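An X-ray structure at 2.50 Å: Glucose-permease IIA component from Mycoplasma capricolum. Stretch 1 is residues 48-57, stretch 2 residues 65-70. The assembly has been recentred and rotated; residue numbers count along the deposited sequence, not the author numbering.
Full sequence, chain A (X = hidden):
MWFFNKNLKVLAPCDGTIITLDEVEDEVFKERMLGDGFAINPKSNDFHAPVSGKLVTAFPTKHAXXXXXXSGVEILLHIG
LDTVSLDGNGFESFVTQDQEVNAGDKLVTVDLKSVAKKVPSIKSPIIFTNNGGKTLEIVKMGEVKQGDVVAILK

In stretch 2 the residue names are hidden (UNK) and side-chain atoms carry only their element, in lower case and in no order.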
# COMPACT_ATOMS: atom_id res chain seq x y z
N HIS A 48 -6.98 -2.89 2.31
CA HIS A 48 -7.78 -2.91 1.12
C HIS A 48 -6.99 -2.38 -0.03
O HIS A 48 -6.03 -1.70 0.17
CB HIS A 48 -9.05 -2.03 1.28
CG HIS A 48 -10.08 -2.59 2.20
ND1 HIS A 48 -9.99 -2.43 3.57
CD2 HIS A 48 -11.17 -3.37 1.95
CE1 HIS A 48 -11.04 -3.08 4.11
NE2 HIS A 48 -11.76 -3.65 3.16
N ALA A 49 -7.43 -2.64 -1.23
CA ALA A 49 -6.79 -2.10 -2.37
C ALA A 49 -6.92 -0.55 -2.45
O ALA A 49 -8.01 0.04 -2.37
CB ALA A 49 -7.35 -2.78 -3.61
N PRO A 50 -5.80 0.10 -2.69
CA PRO A 50 -5.70 1.56 -2.83
C PRO A 50 -6.18 2.08 -4.16
O PRO A 50 -6.49 3.24 -4.29
CB PRO A 50 -4.21 1.86 -2.72
CG PRO A 50 -3.47 0.53 -2.43
CD PRO A 50 -4.51 -0.55 -2.30
N VAL A 51 -6.16 1.22 -5.16
CA VAL A 51 -6.61 1.50 -6.53
C VAL A 51 -7.14 0.23 -7.19
O VAL A 51 -7.17 -0.89 -6.63
CB VAL A 51 -5.52 2.11 -7.41
CG1 VAL A 51 -4.94 3.37 -6.79
CG2 VAL A 51 -4.43 1.05 -7.61
N SER A 52 -7.57 0.40 -8.40
CA SER A 52 -8.02 -0.73 -9.15
C SER A 52 -6.95 -1.13 -10.15
O SER A 52 -6.28 -0.28 -10.73
CB SER A 52 -9.33 -0.44 -9.78
OG SER A 52 -10.15 0.08 -8.77
N GLY A 53 -6.75 -2.43 -10.30
CA GLY A 53 -5.74 -2.92 -11.23
C GLY A 53 -5.58 -4.40 -11.07
O GLY A 53 -6.47 -5.05 -10.53
N LYS A 54 -4.44 -4.92 -11.51
CA LYS A 54 -4.13 -6.33 -11.42
C LYS A 54 -3.11 -6.63 -10.35
O LYS A 54 -2.04 -5.98 -10.26
CB LYS A 54 -3.54 -6.81 -12.72
CG LYS A 54 -4.14 -8.12 -13.13
CD LYS A 54 -3.13 -8.98 -13.85
CE LYS A 54 -2.50 -8.28 -15.03
NZ LYS A 54 -1.75 -9.26 -15.82
N LEU A 55 -3.42 -7.62 -9.54
CA LEU A 55 -2.50 -8.04 -8.50
C LEU A 55 -1.35 -8.74 -9.23
O LEU A 55 -1.31 -9.98 -9.35
CB LEU A 55 -3.19 -9.05 -7.57
CG LEU A 55 -3.04 -8.83 -6.07
CD1 LEU A 55 -3.73 -9.96 -5.30
CD2 LEU A 55 -1.59 -8.82 -5.65
N VAL A 56 -0.49 -7.94 -9.81
CA VAL A 56 0.64 -8.46 -10.57
C VAL A 56 1.65 -9.03 -9.65
O VAL A 56 2.35 -9.92 -10.05
CB VAL A 56 1.29 -7.39 -11.43
CG1 VAL A 56 2.54 -7.96 -12.09
CG2 VAL A 56 0.29 -6.87 -12.47
N THR A 57 1.73 -8.48 -8.42
CA THR A 57 2.67 -8.95 -7.39
C THR A 57 1.98 -9.51 -6.18
O THR A 57 1.43 -8.77 -5.41
CB THR A 57 3.51 -7.84 -6.78
OG1 THR A 57 4.44 -7.28 -7.71
CG2 THR A 57 4.23 -8.44 -5.58
N UNK A 65 1.44 -6.50 -1.62
CA UNK A 65 0.56 -6.65 -2.73
C UNK A 65 0.89 -5.66 -3.79
O UNK A 65 0.88 -4.50 -3.51
c UNK A 65 -1.83 -9.57 0.62
c UNK A 65 -1.25 -7.50 -1.22
c UNK A 65 -1.30 -8.36 1.06
c UNK A 65 -0.88 -6.45 -2.23
c UNK A 65 -2.03 -9.77 -0.75
c UNK A 65 -0.99 -7.34 0.14
c UNK A 65 -1.73 -8.74 -1.65
N UNK A 66 1.11 -6.13 -5.01
CA UNK A 66 1.42 -5.28 -6.15
C UNK A 66 0.25 -5.15 -7.13
O UNK A 66 -0.32 -6.12 -7.65
N UNK A 67 -0.12 -3.90 -7.39
CA UNK A 67 -1.26 -3.64 -8.24
C UNK A 67 -0.83 -2.80 -9.38
O UNK A 67 -0.10 -1.83 -9.23
c UNK A 67 -3.54 -3.46 -5.14
c UNK A 67 -3.56 -2.62 -8.48
c UNK A 67 -3.07 -4.04 -6.46
c UNK A 67 -2.48 -3.03 -7.48
N UNK A 68 -1.23 -3.22 -10.53
CA UNK A 68 -0.89 -2.51 -11.72
C UNK A 68 -2.18 -2.04 -12.35
O UNK A 68 -3.08 -2.84 -12.60
n UNK A 68 1.82 -4.59 -15.13
c UNK A 68 0.34 -2.95 -14.07
c UNK A 68 0.03 -3.41 -12.63
c UNK A 68 0.56 -4.14 -15.02
o UNK A 68 -0.41 -4.71 -15.60
N UNK A 69 -2.32 -0.72 -12.46
CA UNK A 69 -3.48 -0.11 -13.08
C UNK A 69 -3.40 -0.24 -14.59
O UNK A 69 -2.36 -0.59 -15.16
o UNK A 69 -2.51 2.08 -13.36
c UNK A 69 -3.49 1.58 -11.23
c UNK A 69 -3.58 1.39 -12.73
N UNK A 70 -4.50 0.09 -15.24
CA UNK A 70 -4.51 0.00 -16.67
C UNK A 70 -3.40 0.86 -17.32
O UNK A 70 -2.90 0.54 -18.40
c UNK A 70 -8.73 1.34 -16.20
c UNK A 70 -5.90 0.24 -17.25
c UNK A 70 -7.86 1.92 -17.32
c UNK A 70 -6.35 1.69 -17.13
n UNK A 70 -8.21 1.58 -14.85

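Position 65 carries seven side-chain carbons, one followed by a closed ring of six, with no heteroatom. Its CA-to-CB bond points away from stretch 1, yet one ring carbon lies 4.0 Å from CD2 of Leu-55, at the ring edge and near its plane. A six-carbon ring without a hydroxyl is phenylalanine, Phe-65.

Position 66 has no side-chain atoms, so it is glycine, Gly-66. Its backbone is closely paired: N donates to O of Thr-57 at 2.7 Å (165°), and O accepts from N of Thr-57 at 3.2 Å (176°). An ideal CB here would sit 2.2 Å from CB of Thr-57, a clash, which fits the CA-CA separation of only 4.1 Å between these two residues.

Position 67 shows four carbons, forked at the first, with one arm two carbons long. The short arm lies 3.9 Å from CG2 of Val-51 and 3.5 Å from CA of Gly-53; the end of the long arm is 4.2 Å from CB of Ala-49 and equally far from CD of Pro-50. A beta-branched, all-carbon chain of this shape is isoleucine, Ile-67. The close approach to Gly-53 depends on the bare CA there, since an ideal CB would come within 2.7 Å of CG2 of Ile-67.

Position 68 has three carbons, the third bearing one oxygen and one nitrogen: an amide, hence glutamine, Gln-68. Its CB packs 3.5 Å from CG2 of Val-56, while its OE1 is 4.2 Å from CE of Lys-54, a loose contact with a carbon; NZ of Lys-54 lies 4.7 Å from OE1 of Gln-68, beyond hydrogen-bonding range.

Position 69 has one carbon bearing an oxygen and a second carbon. The methyl lies 3.8 Å from CG2 of Val-51 and 3.4 Å from O of Ser-52. This is threonine, Thr-69.

Position 70 has four carbons in a row ending in nitrogen, which identifies lysine, Lys-70. It is exposed, and its side chain stays at least 4.9 Å from stretch 1.

The contact is an antiparallel pairing interrupted by a bulge. Lys-54 and Gln-68 exchange hydrogen bonds, N of Lys-54 to O of Gln-68 at 2.7 Å and N of Gln-68 to O of Lys-54 at 2.9 Å. The register then shifts by one between Leu-55 and Thr-57, so O of Gly-66 meets N of Val-56 as well, at 2.8 Å but only 115°, a weak bond. Ile-67, which has the largest covered area, adds the apolar packing, and the two stretches together bury 607 Å².

Stretch 2, residues 65-70: FGIQTK
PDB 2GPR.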